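Long-range contacts in iota-carrageenase (Alteromonas sp., PDB 1H80), which hydrolyses the 1,4-beta linkages of iota-carrageenan, a sulfated galactan of red algal cell walls, from within the chain and with inversion of anomeric configuration: residues R205-E210 and D238-S243; G245-M250 and C271-R276; D260-N265 and K352-T357. One frame throughout, in Å; residues are numbered along the deposited sequence. Where two conformers were deposited one is given.

Contact 1 (R205-E210 and D238-S243)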
ATOM      1  N   ARG A 205      -8.580  -6.003   4.992  1.00 11.85           N
ATOM      2  CA  ARG A 205      -8.922  -7.412   4.844  1.00 12.13           C
ATOM      3  C   ARG A 205      -9.112  -7.874   3.406  1.00 12.50           C
ATOM      4  O   ARG A 205      -9.700  -7.173   2.592  1.00 12.43           O
ATOM      5  CB  ARG A 205     -10.194  -7.684   5.656  1.00 14.48           C
ATOM      6  CG  ARG A 205     -10.745  -9.098   5.593  1.00 16.99           C
ATOM      7  CD  ARG A 205     -11.899  -9.252   6.592  1.00 19.15           C
ATOM      8  NE  ARG A 205     -12.999  -8.327   6.326  1.00 19.75           N
ATOM      9  CZ  ARG A 205     -13.944  -8.012   7.211  1.00 20.20           C
ATOM     10  NH1 ARG A 205     -13.922  -8.543   8.425  1.00 21.11           N
ATOM     11  NH2 ARG A 205     -14.916  -7.175   6.881  1.00 20.30           N
ATOM     12  N   ASN A 206      -8.603  -9.068   3.113  1.00 12.13           N
ATOM     13  CA  ASN A 206      -8.720  -9.661   1.788  1.00 13.00           C
ATOM     14  C   ASN A 206      -8.207  -8.707   0.722  1.00 12.85           C
ATOM     15  O   ASN A 206      -8.959  -8.232  -0.133  1.00 12.72           O
ATOM     16  CB  ASN A 206     -10.176 -10.031   1.503  1.00 14.06           C
ATOM     17  CG  ASN A 206     -10.316 -10.947   0.305  1.00 16.29           C
ATOM     18  OD1 ASN A 206      -9.349 -11.198  -0.416  1.00 17.68           O
ATOM     19  ND2 ASN A 206     -11.526 -11.451   0.083  1.00 18.78           N
ATOM     20  N   LEU A 207      -6.910  -8.435   0.790  1.00 12.71           N
ATOM     21  CA  LEU A 207      -6.250  -7.541  -0.152  1.00 12.24           C
ATOM     22  C   LEU A 207      -5.167  -8.343  -0.852  1.00 13.50           C
ATOM     23  O   LEU A 207      -4.450  -9.109  -0.213  1.00 14.49           O
ATOM     24  CB  LEU A 207      -5.630  -6.365   0.599  1.00 12.59           C
ATOM     25  CG  LEU A 207      -6.610  -5.539   1.431  1.00 12.99           C
ATOM     26  CD1 LEU A 207      -5.842  -4.450   2.171  1.00 13.78           C
ATOM     27  CD2 LEU A 207      -7.684  -4.927   0.531  1.00 12.70           C
ATOM     28  N   HIS A 208      -5.056  -8.176  -2.163  1.00 13.01           N
ATOM     29  CA  HIS A 208      -4.066  -8.915  -2.930  1.00 14.17           C
ATOM     30  C   HIS A 208      -3.472  -8.000  -3.988  1.00 13.88           C
ATOM     31  O   HIS A 208      -4.200  -7.364  -4.746  1.00 14.45           O
ATOM     32  CB  HIS A 208      -4.745 -10.120  -3.588  1.00 15.33           C
ATOM     33  CG  HIS A 208      -3.835 -10.962  -4.427  1.00 17.68           C
ATOM     34  ND1 HIS A 208      -4.284 -12.059  -5.130  1.00 19.74           N
ATOM     35  CD2 HIS A 208      -2.505 -10.877  -4.673  1.00 19.60           C
ATOM     36  CE1 HIS A 208      -3.272 -12.613  -5.775  1.00 20.23           C
ATOM     37  NE2 HIS A 208      -2.182 -11.914  -5.515  1.00 20.13           N
ATOM     38  N   SER A 209      -2.149  -7.912  -4.017  1.00 13.99           N
ATOM     39  CA  SER A 209      -1.485  -7.089  -5.012  1.00 14.54           C
ATOM     40  C   SER A 209      -0.492  -7.928  -5.794  1.00 15.07           C
ATOM     41  O   SER A 209       0.271  -8.697  -5.213  1.00 15.41           O
ATOM     42  CB  SER A 209      -0.748  -5.915  -4.357  1.00 15.73           C
ATOM     43  OG  SER A 209      -0.071  -5.146  -5.339  1.00 17.85           O
ATOM     44  N   GLU A 210      -0.537  -7.795  -7.115  1.00 14.65           N
ATOM     45  CA  GLU A 210       0.388  -8.489  -7.995  1.00 14.98           C
ATOM     46  C   GLU A 210       1.434  -7.425  -8.298  1.00 14.65           C
ATOM     47  O   GLU A 210       1.158  -6.467  -9.018  1.00 14.92           O
ATOM     48  CB  GLU A 210      -0.306  -8.919  -9.283  1.00 15.55           C
ATOM     49  CG  GLU A 210       0.644  -9.543 -10.292  1.00 19.25           C
ATOM     50  CD  GLU A 210      -0.020  -9.805 -11.625  1.00 21.81           C
ATOM     51  OE1 GLU A 210      -0.455  -8.831 -12.280  1.00 21.91           O
ATOM     52  OE2 GLU A 210      -0.108 -10.988 -12.017  1.00 24.09           O
ATOM     53  N   ASP A 238      -6.136  -8.802   7.860  1.00 13.12           N
ATOM     54  CA  ASP A 238      -6.447 -10.215   7.733  1.00 14.43           C
ATOM     55  C   ASP A 238      -6.528 -10.599   6.265  1.00 14.24           C
ATOM     56  O   ASP A 238      -7.154  -9.903   5.466  1.00 14.35           O
ATOM     57  CB  ASP A 238      -7.776 -10.516   8.426  1.00 17.17           C
ATOM     58  CG  ASP A 238      -8.183 -11.966   8.300  1.00 21.31           C
ATOM     59  OD1 ASP A 238      -7.358 -12.850   8.622  1.00 22.82           O
ATOM     60  OD2 ASP A 238      -9.334 -12.222   7.888  0.75 24.86           O
ATOM     61  N   ASN A 239      -5.874 -11.705   5.922  1.00 12.76           N
ATOM     62  CA  ASN A 239      -5.860 -12.213   4.559  1.00 13.09           C
ATOM     63  C   ASN A 239      -5.268 -11.201   3.582  1.00 12.45           C
ATOM     64  O   ASN A 239      -5.968 -10.623   2.744  1.00 12.60           O
ATOM     65  CB  ASN A 239      -7.275 -12.603   4.139  1.00 14.29           C
ATOM     66  CG  ASN A 239      -7.304 -13.330   2.815  1.00 15.07           C
ATOM     67  OD1 ASN A 239      -6.263 -13.723   2.288  1.00 15.77           O
ATOM     68  ND2 ASN A 239      -8.500 -13.520   2.274  1.00 17.40           N
ATOM     69  N   ILE A 240      -3.962 -10.994   3.711  1.00 11.83           N
ATOM     70  CA  ILE A 240      -3.226 -10.072   2.858  1.00 11.06           C
ATOM     71  C   ILE A 240      -2.328 -10.936   1.990  1.00 12.49           C
ATOM     72  O   ILE A 240      -1.579 -11.781   2.497  1.00 11.75           O
ATOM     73  CB  ILE A 240      -2.375  -9.105   3.700  1.00 11.09           C
ATOM     74  CG1 ILE A 240      -3.246  -8.442   4.777  1.00 12.52           C
ATOM     75  CG2 ILE A 240      -1.725  -8.074   2.802  1.00 12.27           C
ATOM     76  CD1 ILE A 240      -4.453  -7.674   4.248  1.00 12.70           C
ATOM     77  N   ARG A 241      -2.391 -10.713   0.681  1.00 11.98           N
ATOM     78  CA  ARG A 241      -1.634 -11.536  -0.248  1.00 13.47           C
ATOM     79  C   ARG A 241      -0.800 -10.792  -1.276  1.00 14.05           C
ATOM     80  O   ARG A 241      -1.140  -9.686  -1.702  1.00 13.40           O
ATOM     81  CB  ARG A 241      -2.605 -12.474  -0.971  1.00 15.04           C
ATOM     82  CG  ARG A 241      -3.586 -13.176  -0.038  1.00 16.96           C
ATOM     83  CD  ARG A 241      -4.469 -14.183  -0.765  1.00 19.55           C
ATOM     84  NE  ARG A 241      -5.339 -13.577  -1.775  1.00 20.61           N
ATOM     85  CZ  ARG A 241      -6.403 -12.825  -1.508  1.00 21.60           C
ATOM     86  NH1 ARG A 241      -6.747 -12.567  -0.251  1.00 21.08           N
ATOM     87  NH2 ARG A 241      -7.135 -12.336  -2.502  1.00 21.90           N
ATOM     88  N   CYS A 242       0.305 -11.417  -1.663  1.00 14.27           N
ATOM     89  CA  CYS A 242       1.212 -10.859  -2.652  1.00 14.87           C
ATOM     90  C   CYS A 242       1.480 -11.916  -3.729  1.00 14.66           C
ATOM     91  O   CYS A 242       1.449 -13.114  -3.456  1.00 13.56           O
ATOM     92  CB  CYS A 242       2.550 -10.452  -2.000  1.00 16.40           C
ATOM     93  SG  CYS A 242       3.838 -10.248  -3.277  0.50 17.92           S
ATOM     94  N   SER A 243       1.708 -11.468  -4.959  1.00 14.13           N
ATOM     95  CA  SER A 243       2.040 -12.368  -6.058  1.00 14.85           C
ATOM     96  C   SER A 243       2.980 -11.605  -6.978  1.00 14.90           C
ATOM     97  O   SER A 243       2.717 -10.456  -7.333  1.00 14.71           O
ATOM     98  CB  SER A 243       0.784 -12.823  -6.819  1.00 15.51           C
ATOM     99  OG  SER A 243       0.093 -11.739  -7.406  0.50 15.37           O
TER
HETATM  100  O   HOH W   1     -11.550 -10.393   9.634  1.00 31.41           O
HETATM  101  O   HOH W   2      -6.883 -13.037  -5.347  1.00 34.90           O
HETATM  102  O   HOH W   3       0.017 -12.898 -10.159  1.00 41.50           O
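Arg241 meets His208 through different first torsions: CG of Arg241 is anti to its own carbonyl carbon (chi1 -47°), whereas CG of His208 is anti to its backbone N (chi1 179°), which puts the imidazole beside Arg241. CB of Arg241 lies over one face of that ring, a CH-pi contact of 4.2 Å from CB to the ring centroid. Further out the arginine bends, and its guanidinium grips Asn206 end-on, with NH1 and NH2 of Arg241 donating to Asn206 OD1 at 2.9 and 3.2 Å. The oxygen lies in the guanidinium plane; NH2 approaches it nearly along the C=O axis, while NH1 stands above the amide plane. NH1 also donates to Asn239 OD1 at 2.8 Å, so one arginine joins both asparagines. Their amides lie side by side, planes 19° apart, at a corner where both backbones adopt a left-handed conformation, a pairing reminiscent of the asparagine ladders of parallel beta-helices. At the edge of the His208 ring, NE2 and Ser243 OG share a hydrogen bond of 3.0 Å, and a water joins ND1 to Arg241 NH2. Another water connects Ser243 OG with Glu210 OE2; both serine links belong to one of two conformers and are less certain. OE1 of Glu210 turns to Asn186 N. The face of the sheet carrying Leu207 and Ile240 is apolar, with Leu207 CB 4.1 Å from Ile240 CD1. Parallel backbone bonds, among them Arg241 N to Leu207 O at 2.8 Å, hold the two strands in register. Strand 177-185 continues this sheet beyond 205-210, with Arg205 salt-bridged to Glu180, and strand 261-269 continues it beyond 238-243, where Asp238 bonds to Thr264.

Contact 2 (G245-M250 and C271-R276)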
ATOM      1  N   GLY A 245       5.628 -10.054  -6.431  1.00 14.73           N
ATOM      2  CA  GLY A 245       5.995  -8.753  -5.908  1.00 14.09           C
ATOM      3  C   GLY A 245       7.080  -8.802  -4.853  1.00 13.71           C
ATOM      4  O   GLY A 245       7.834  -9.770  -4.759  1.00 14.14           O
ATOM      5  N   LEU A 246       7.152  -7.744  -4.055  1.00 13.68           N
ATOM      6  CA  LEU A 246       8.142  -7.640  -2.992  1.00 14.04           C
ATOM      7  C   LEU A 246       7.701  -8.376  -1.737  1.00 13.58           C
ATOM      8  O   LEU A 246       8.438  -9.200  -1.199  1.00 14.54           O
ATOM      9  CB  LEU A 246       8.395  -6.170  -2.647  1.00 15.60           C
ATOM     10  CG  LEU A 246       9.069  -5.289  -3.697  1.00 16.62           C
ATOM     11  CD1 LEU A 246       9.104  -3.850  -3.195  1.00 18.61           C
ATOM     12  CD2 LEU A 246      10.479  -5.791  -3.966  1.00 17.52           C
ATOM     13  N   ALA A 247       6.496  -8.065  -1.268  1.00 14.12           N
ATOM     14  CA  ALA A 247       5.962  -8.683  -0.062  1.00 13.30           C
ATOM     15  C   ALA A 247       4.478  -8.391   0.058  1.00 13.25           C
ATOM     16  O   ALA A 247       3.967  -7.468  -0.570  1.00 13.40           O
ATOM     17  CB  ALA A 247       6.682  -8.138   1.160  1.00 14.59           C
ATOM     18  N   ALA A 248       3.788  -9.187   0.865  1.00 12.88           N
ATOM     19  CA  ALA A 248       2.363  -8.988   1.080  1.00 12.93           C
ATOM     20  C   ALA A 248       2.207  -7.907   2.134  1.00 13.42           C
ATOM     21  O   ALA A 248       1.387  -7.003   2.006  1.00 12.84           O
ATOM     22  CB  ALA A 248       1.722 -10.281   1.562  1.00 13.32           C
ATOM     23  N   VAL A 249       3.015  -8.012   3.179  1.00 13.69           N
ATOM     24  CA  VAL A 249       2.970  -7.061   4.275  1.00 14.91           C
ATOM     25  C   VAL A 249       4.361  -6.531   4.560  1.00 15.41           C
ATOM     26  O   VAL A 249       5.314  -7.296   4.667  1.00 14.92           O
ATOM     27  CB  VAL A 249       2.427  -7.728   5.547  1.00 15.36           C
ATOM     28  CG1 VAL A 249       2.453  -6.736   6.698  1.00 16.97           C
ATOM     29  CG2 VAL A 249       1.011  -8.232   5.307  1.00 16.53           C
ATOM     30  N   MET A 250       4.478  -5.216   4.685  1.00 14.78           N
ATOM     31  CA  MET A 250       5.771  -4.616   4.962  1.00 15.17           C
ATOM     32  C   MET A 250       5.684  -3.514   6.004  1.00 14.97           C
ATOM     33  O   MET A 250       4.751  -2.711   6.001  1.00 15.19           O
ATOM     34  CB  MET A 250       6.383  -4.076   3.668  1.00 15.95           C
ATOM     35  CG  MET A 250       7.682  -3.321   3.863  1.00 17.60           C
ATOM     36  SD  MET A 250       7.390  -1.559   4.075  0.50 17.31           S
ATOM     37  CE  MET A 250       8.009  -0.961   2.497  0.50 21.55           C
ATOM     38  N   CYS A 271       6.940 -14.039  -4.313  1.00 14.63           N
ATOM     39  CA  CYS A 271       7.297 -12.678  -3.869  1.00 14.66           C
ATOM     40  C   CYS A 271       8.652 -12.762  -3.198  1.00 14.45           C
ATOM     41  O   CYS A 271       9.144 -13.860  -2.903  1.00 14.14           O
ATOM     42  CB  CYS A 271       6.288 -12.082  -2.866  1.00 16.92           C
ATOM     43  SG  CYS A 271       4.619 -12.108  -3.563  1.00 17.96           S
ATOM     44  N   GLY A 272       9.261 -11.604  -2.965  1.00 13.58           N
ATOM     45  CA  GLY A 272      10.559 -11.577  -2.313  1.00 14.56           C
ATOM     46  C   GLY A 272      10.435 -12.329  -1.003  1.00 14.36           C
ATOM     47  O   GLY A 272      11.239 -13.204  -0.679  1.00 14.65           O
ATOM     48  N   SER A 273       9.403 -11.976  -0.243  1.00 14.57           N
ATOM     49  CA  SER A 273       9.104 -12.628   1.023  1.00 14.16           C
ATOM     50  C   SER A 273       7.638 -12.327   1.290  1.00 14.72           C
ATOM     51  O   SER A 273       7.036 -11.513   0.589  1.00 14.63           O
ATOM     52  CB  SER A 273       9.978 -12.078   2.155  1.00 15.93           C
ATOM     53  OG  SER A 273       9.679 -10.723   2.439  1.00 17.10           O
ATOM     54  N   ALA A 274       7.053 -12.983   2.282  1.00 13.72           N
ATOM     55  CA  ALA A 274       5.650 -12.738   2.599  1.00 13.52           C
ATOM     56  C   ALA A 274       5.551 -11.509   3.494  1.00 13.70           C
ATOM     57  O   ALA A 274       4.692 -10.645   3.302  1.00 14.01           O
ATOM     58  CB  ALA A 274       5.052 -13.952   3.292  1.00 14.44           C
ATOM     59  N   VAL A 275       6.443 -11.441   4.474  1.00 13.93           N
ATOM     60  CA  VAL A 275       6.473 -10.327   5.408  1.00 14.41           C
ATOM     61  C   VAL A 275       7.863  -9.716   5.388  1.00 15.16           C
ATOM     62  O   VAL A 275       8.868 -10.428   5.326  1.00 14.84           O
ATOM     63  CB  VAL A 275       6.158 -10.790   6.847  1.00 15.06           C
ATOM     64  CG1 VAL A 275       6.172  -9.596   7.797  1.00 15.35           C
ATOM     65  CG2 VAL A 275       4.808 -11.487   6.882  1.00 15.51           C
ATOM     66  N   ARG A 276       7.914  -8.393   5.430  1.00 14.32           N
ATOM     67  CA  ARG A 276       9.182  -7.692   5.426  1.00 16.05           C
ATOM     68  C   ARG A 276       9.143  -6.542   6.414  1.00 16.41           C
ATOM     69  O   ARG A 276       8.186  -5.775   6.450  1.00 16.24           O
ATOM     70  CB  ARG A 276       9.479  -7.155   4.030  1.00 16.77           C
ATOM     71  CG  ARG A 276      10.652  -6.203   3.982  1.00 18.57           C
ATOM     72  CD  ARG A 276      10.851  -5.676   2.579  1.00 19.88           C
ATOM     73  NE  ARG A 276      11.434  -4.340   2.590  1.00 21.40           N
ATOM     74  CZ  ARG A 276      11.592  -3.589   1.507  1.00 22.59           C
ATOM     75  NH1 ARG A 276      11.213  -4.045   0.321  1.00 22.88           N
ATOM     76  NH2 ARG A 276      12.126  -2.378   1.611  1.00 24.39           N
TER
HETATM   77  O   HOH W   4       9.980  -8.689   0.947  1.00 19.02           O
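Arg276 runs alongside Met250 and Leu246, its chain extended from CG to NE and its CG anti to the backbone N (chi1 170°). Met250 also carries CG anti to N (chi1 175°), and the two side chains lie side by side, pointing the same way. Met250 CG lies over one face of the guanidinium, 4.1 Å from Arg276 NE. A second conformer of Met250 was deposited, which makes the fine detail of this contact doubtful. Leu246 contributes one methyl, its CD1 being 4.1 Å from Arg276 NH1, and Ala247 CB meets Arg276 CB nearer the backbone. At the other end Cys271 has SG beside its own N and anti to its carbonyl carbon; its CB packs 3.4 Å from Gly245 O, while SG is committed to the disulfide with Cys242. Between these ends the contact joins corners of successive coils of the parallel beta-helix, where strands 250-252 and 275-277 begin. Ala274 O accepts from two successive amides, Ala248 N at 3.0 Å and Val249 N at 3.1 Å, the second bond being the straighter. Past the corner Arg276 N donates to Val249 O at 2.9 Å, and Val249 and Val275 become parallel bridge partners that turn toward the valines of strands 261-269 and 351-359. Other carbonyls of the turn are also satisfied, Gly245 O by Gly272 N and Leu246 O by Ser273 N and a water. The carbon lining of Arg276, with its salt bridge to Asp278, may limit the solvent around the guanidinium.

Contact 3 (D260-N265 and K352-T357); sequences DVQVTN and KVFDVT
Val263 and Val353 lie side by side on the inward face of two successive rungs of a right-handed parallel beta-helix, the fold of this enzyme, in which each strand pairs with its equivalent one coil along. The strands run within 4° of parallel. Inside the coil the fit is close: Val263 CB lies 4.1 Å from both CG1 and CG2 of Val353, and Val275 from another wall of the helix adds to the same core. The outward face is covered too, where Phe354 reaches across the neighbouring rung, its side chain crossing those of Thr264 and Gln262 obliquely. Its CG is anti to the carbonyl carbon (chi1 -56°), on the side of the backbone N; the ring meets Thr264 CG2 at 4.0 Å from Phe354 CD1, and Gln262 CG at 4.2 Å from Phe354 CE1. The Gln262 amide stands 83° from the ring plane, its OE1 held by Lys4 N of the N-terminal arm, whose Pro3 touches Gln262, Thr264 and Phe354 alike; Phe424 stacks on Phe354 from the neighbouring strand 421-429.

The ends are looser. Lys352 leads its extended chain away from 260-265, its backbone bonding to that segment while its side chain packs on Phe424. Asp355 lies exposed at the corner, bringing CB to within 4.1 Å of Asn265 N, while its carboxylate bonds to Asn425. Both Asn265 and Asp355 take left-handed backbone angles, so the two chains turn together. Shortest of the four backbone bonds, Phe354 N donates to Val263 O at 2.7 Å, and the same oxygen sits at the edge of the aromatic ring, 3.7 Å from Phe354 CD1.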
ATOM      1  N   ASP A 260       0.462  -0.157  17.626  1.00 15.64           N
ATOM      2  CA  ASP A 260       0.267  -1.588  17.462  1.00 15.68           C
ATOM      3  C   ASP A 260      -0.389  -1.993  16.155  1.00 15.01           C
ATOM      4  O   ASP A 260      -1.247  -1.284  15.621  1.00 14.42           O
ATOM      5  CB  ASP A 260      -0.559  -2.146  18.623  1.00 17.30           C
ATOM      6  CG  ASP A 260       0.011  -1.778  19.980  1.00 19.91           C
ATOM      7  OD1 ASP A 260       1.216  -1.463  20.061  1.00 21.97           O
ATOM      8  OD2 ASP A 260      -0.751  -1.814  20.971  0.50 19.72           O
ATOM      9  N   VAL A 261       0.022  -3.153  15.654  1.00 14.16           N
ATOM     10  CA  VAL A 261      -0.513  -3.700  14.418  1.00 13.63           C
ATOM     11  C   VAL A 261      -0.625  -5.206  14.558  1.00 14.06           C
ATOM     12  O   VAL A 261       0.294  -5.860  15.047  1.00 14.90           O
ATOM     13  CB  VAL A 261       0.417  -3.413  13.206  1.00 13.26           C
ATOM     14  CG1 VAL A 261      -0.184  -4.012  11.932  1.00 13.44           C
ATOM     15  CG2 VAL A 261       0.624  -1.918  13.044  1.00 12.65           C
ATOM     16  N   GLN A 262      -1.762  -5.756  14.153  1.00 13.19           N
ATOM     17  CA  GLN A 262      -1.944  -7.196  14.193  1.00 13.61           C
ATOM     18  C   GLN A 262      -2.338  -7.650  12.804  1.00 14.46           C
ATOM     19  O   GLN A 262      -3.265  -7.107  12.201  1.00 14.67           O
ATOM     20  CB  GLN A 262      -3.030  -7.611  15.180  1.00 14.83           C
ATOM     21  CG  GLN A 262      -3.309  -9.105  15.112  1.00 16.36           C
ATOM     22  CD  GLN A 262      -4.343  -9.552  16.114  1.00 18.30           C
ATOM     23  OE1 GLN A 262      -4.063  -9.647  17.310  1.00 19.72           O
ATOM     24  NE2 GLN A 262      -5.554  -9.821  15.635  1.00 18.66           N
ATOM     25  N   VAL A 263      -1.626  -8.647  12.298  1.00 13.95           N
ATOM     26  CA  VAL A 263      -1.906  -9.179  10.977  1.00 14.47           C
ATOM     27  C   VAL A 263      -2.105 -10.679  11.079  1.00 15.47           C
ATOM     28  O   VAL A 263      -1.352 -11.370  11.766  1.00 15.68           O
ATOM     29  CB  VAL A 263      -0.741  -8.911   9.997  1.00 15.15           C
ATOM     30  CG1 VAL A 263      -1.123  -9.381   8.606  1.00 15.85           C
ATOM     31  CG2 VAL A 263      -0.399  -7.434   9.978  1.00 14.45           C
ATOM     32  N   THR A 264      -3.131 -11.181  10.408  1.00 14.73           N
ATOM     33  CA  THR A 264      -3.398 -12.611  10.409  1.00 15.92           C
ATOM     34  C   THR A 264      -3.602 -13.083   8.980  1.00 15.83           C
ATOM     35  O   THR A 264      -4.161 -12.364   8.153  1.00 15.60           O
ATOM     36  CB  THR A 264      -4.660 -12.969  11.231  1.00 16.88           C
ATOM     37  OG1 THR A 264      -5.799 -12.284  10.690  1.00 19.23           O
ATOM     38  CG2 THR A 264      -4.475 -12.580  12.690  1.00 18.18           C
ATOM     39  N   ASN A 265      -3.120 -14.286   8.696  1.00 15.12           N
ATOM     40  CA  ASN A 265      -3.270 -14.900   7.384  1.00 15.83           C
ATOM     41  C   ASN A 265      -2.622 -14.107   6.257  1.00 15.42           C
ATOM     42  O   ASN A 265      -3.291 -13.406   5.496  1.00 14.78           O
ATOM     43  CB  ASN A 265      -4.754 -15.124   7.091  1.00 16.92           C
ATOM     44  CG  ASN A 265      -4.986 -15.912   5.821  1.00 19.23           C
ATOM     45  OD1 ASN A 265      -4.054 -16.482   5.251  1.00 21.84           O
ATOM     46  ND2 ASN A 265      -6.235 -15.954   5.372  1.00 20.87           N
ATOM     47  N   LYS A 352       2.277  -8.226  15.799  1.00 16.74           N
ATOM     48  CA  LYS A 352       2.203  -9.674  15.715  1.00 17.30           C
ATOM     49  C   LYS A 352       1.579 -10.053  14.387  1.00 17.30           C
ATOM     50  O   LYS A 352       0.570  -9.478  13.978  1.00 16.00           O
ATOM     51  CB  LYS A 352       1.369 -10.242  16.862  1.00 18.30           C
ATOM     52  CG  LYS A 352       1.982 -10.004  18.225  1.00 20.54           C
ATOM     53  CD  LYS A 352       1.172 -10.669  19.320  1.00 22.90           C
ATOM     54  CE  LYS A 352       1.735 -10.330  20.690  1.00 25.32           C
ATOM     55  NZ  LYS A 352       0.944 -10.955  21.785  1.00 28.25           N
ATOM     56  N   VAL A 353       2.207 -11.007  13.714  1.00 16.33           N
ATOM     57  CA  VAL A 353       1.737 -11.500  12.426  1.00 16.58           C
ATOM     58  C   VAL A 353       1.540 -13.004  12.570  1.00 16.55           C
ATOM     59  O   VAL A 353       2.504 -13.742  12.786  1.00 16.55           O
ATOM     60  CB  VAL A 353       2.774 -11.225  11.319  1.00 16.57           C
ATOM     61  CG1 VAL A 353       2.240 -11.693   9.975  1.00 16.81           C
ATOM     62  CG2 VAL A 353       3.108  -9.738  11.284  1.00 15.93           C
ATOM     63  N   PHE A 354       0.293 -13.454  12.457  1.00 16.83           N
ATOM     64  CA  PHE A 354      -0.027 -14.872  12.594  1.00 17.66           C
ATOM     65  C   PHE A 354      -0.325 -15.542  11.260  1.00 18.53           C
ATOM     66  O   PHE A 354      -0.951 -14.946  10.386  1.00 19.65           O
ATOM     67  CB  PHE A 354      -1.251 -15.067  13.498  1.00 17.01           C
ATOM     68  CG  PHE A 354      -1.115 -14.458  14.863  1.00 17.93           C
ATOM     69  CD1 PHE A 354      -1.319 -13.098  15.057  1.00 17.53           C
ATOM     70  CD2 PHE A 354      -0.805 -15.253  15.964  1.00 17.55           C
ATOM     71  CE1 PHE A 354      -1.220 -12.533  16.328  1.00 18.50           C
ATOM     72  CE2 PHE A 354      -0.704 -14.701  17.237  1.00 18.87           C
ATOM     73  CZ  PHE A 354      -0.913 -13.337  17.421  1.00 17.71           C
ATOM     74  N   ASP A 355       0.119 -16.791  11.129  1.00 18.60           N
ATOM     75  CA  ASP A 355      -0.103 -17.601   9.933  1.00 19.47           C
ATOM     76  C   ASP A 355       0.441 -16.979   8.652  1.00 19.54           C
ATOM     77  O   ASP A 355      -0.278 -16.312   7.908  1.00 20.43           O
ATOM     78  CB  ASP A 355      -1.596 -17.901   9.768  1.00 20.96           C
ATOM     79  CG  ASP A 355      -2.205 -18.526  11.011  1.00 24.13           C
ATOM     80  OD1 ASP A 355      -1.564 -19.417  11.611  1.00 26.37           O
ATOM     81  OD2 ASP A 355      -3.332 -18.134  11.384  0.50 24.35           O
ATOM     82  N   VAL A 356       1.720 -17.223   8.400  1.00 18.00           N
ATOM     83  CA  VAL A 356       2.395 -16.698   7.224  1.00 17.51           C
ATOM     84  C   VAL A 356       2.774 -17.859   6.313  1.00 17.38           C
ATOM     85  O   VAL A 356       3.359 -18.844   6.761  1.00 17.64           O
ATOM     86  CB  VAL A 356       3.677 -15.935   7.626  1.00 17.48           C
ATOM     87  CG1 VAL A 356       4.354 -15.363   6.395  1.00 18.35           C
ATOM     88  CG2 VAL A 356       3.332 -14.822   8.610  1.00 17.86           C
ATOM     89  N   THR A 357       2.421 -17.751   5.040  1.00 16.82           N
ATOM     90  CA  THR A 357       2.745 -18.798   4.080  1.00 16.82           C
ATOM     91  C   THR A 357       3.371 -18.177   2.843  1.00 16.21           C
ATOM     92  O   THR A 357       2.782 -17.307   2.207  1.00 16.30           O
ATOM     93  CB  THR A 357       1.488 -19.586   3.656  1.00 18.21           C
ATOM     94  OG1 THR A 357       0.873 -20.163   4.814  1.00 20.73           O
ATOM     95  CG2 THR A 357       1.858 -20.701   2.679  1.00 19.99           C
TER

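Together the three contacts sample two walls of one beta-helix. Contacts 1 and 3 lie in the same sheet, their centres about 12 Å apart, and share the neighbouring strands 231-243 and 261-269; Asn239 N probably bonds to Thr264 O at 2.9 Å between them. Contact 2, its centre about 10 Å from that of contact 1, is fixed to it covalently by the Cys242–Cys271 disulfide. It closes on contact 3 across the core, Ala274 CB lying 3.5 Å from Val356 CG1. A glycerol, probably from the crystallisation liquor, lies about 4 Å from the Asn206 side chain in contact 1, whereas a bound calcium ion lies about 12 Å from the Val275 side chain, and one about 12 Å from that of Val353.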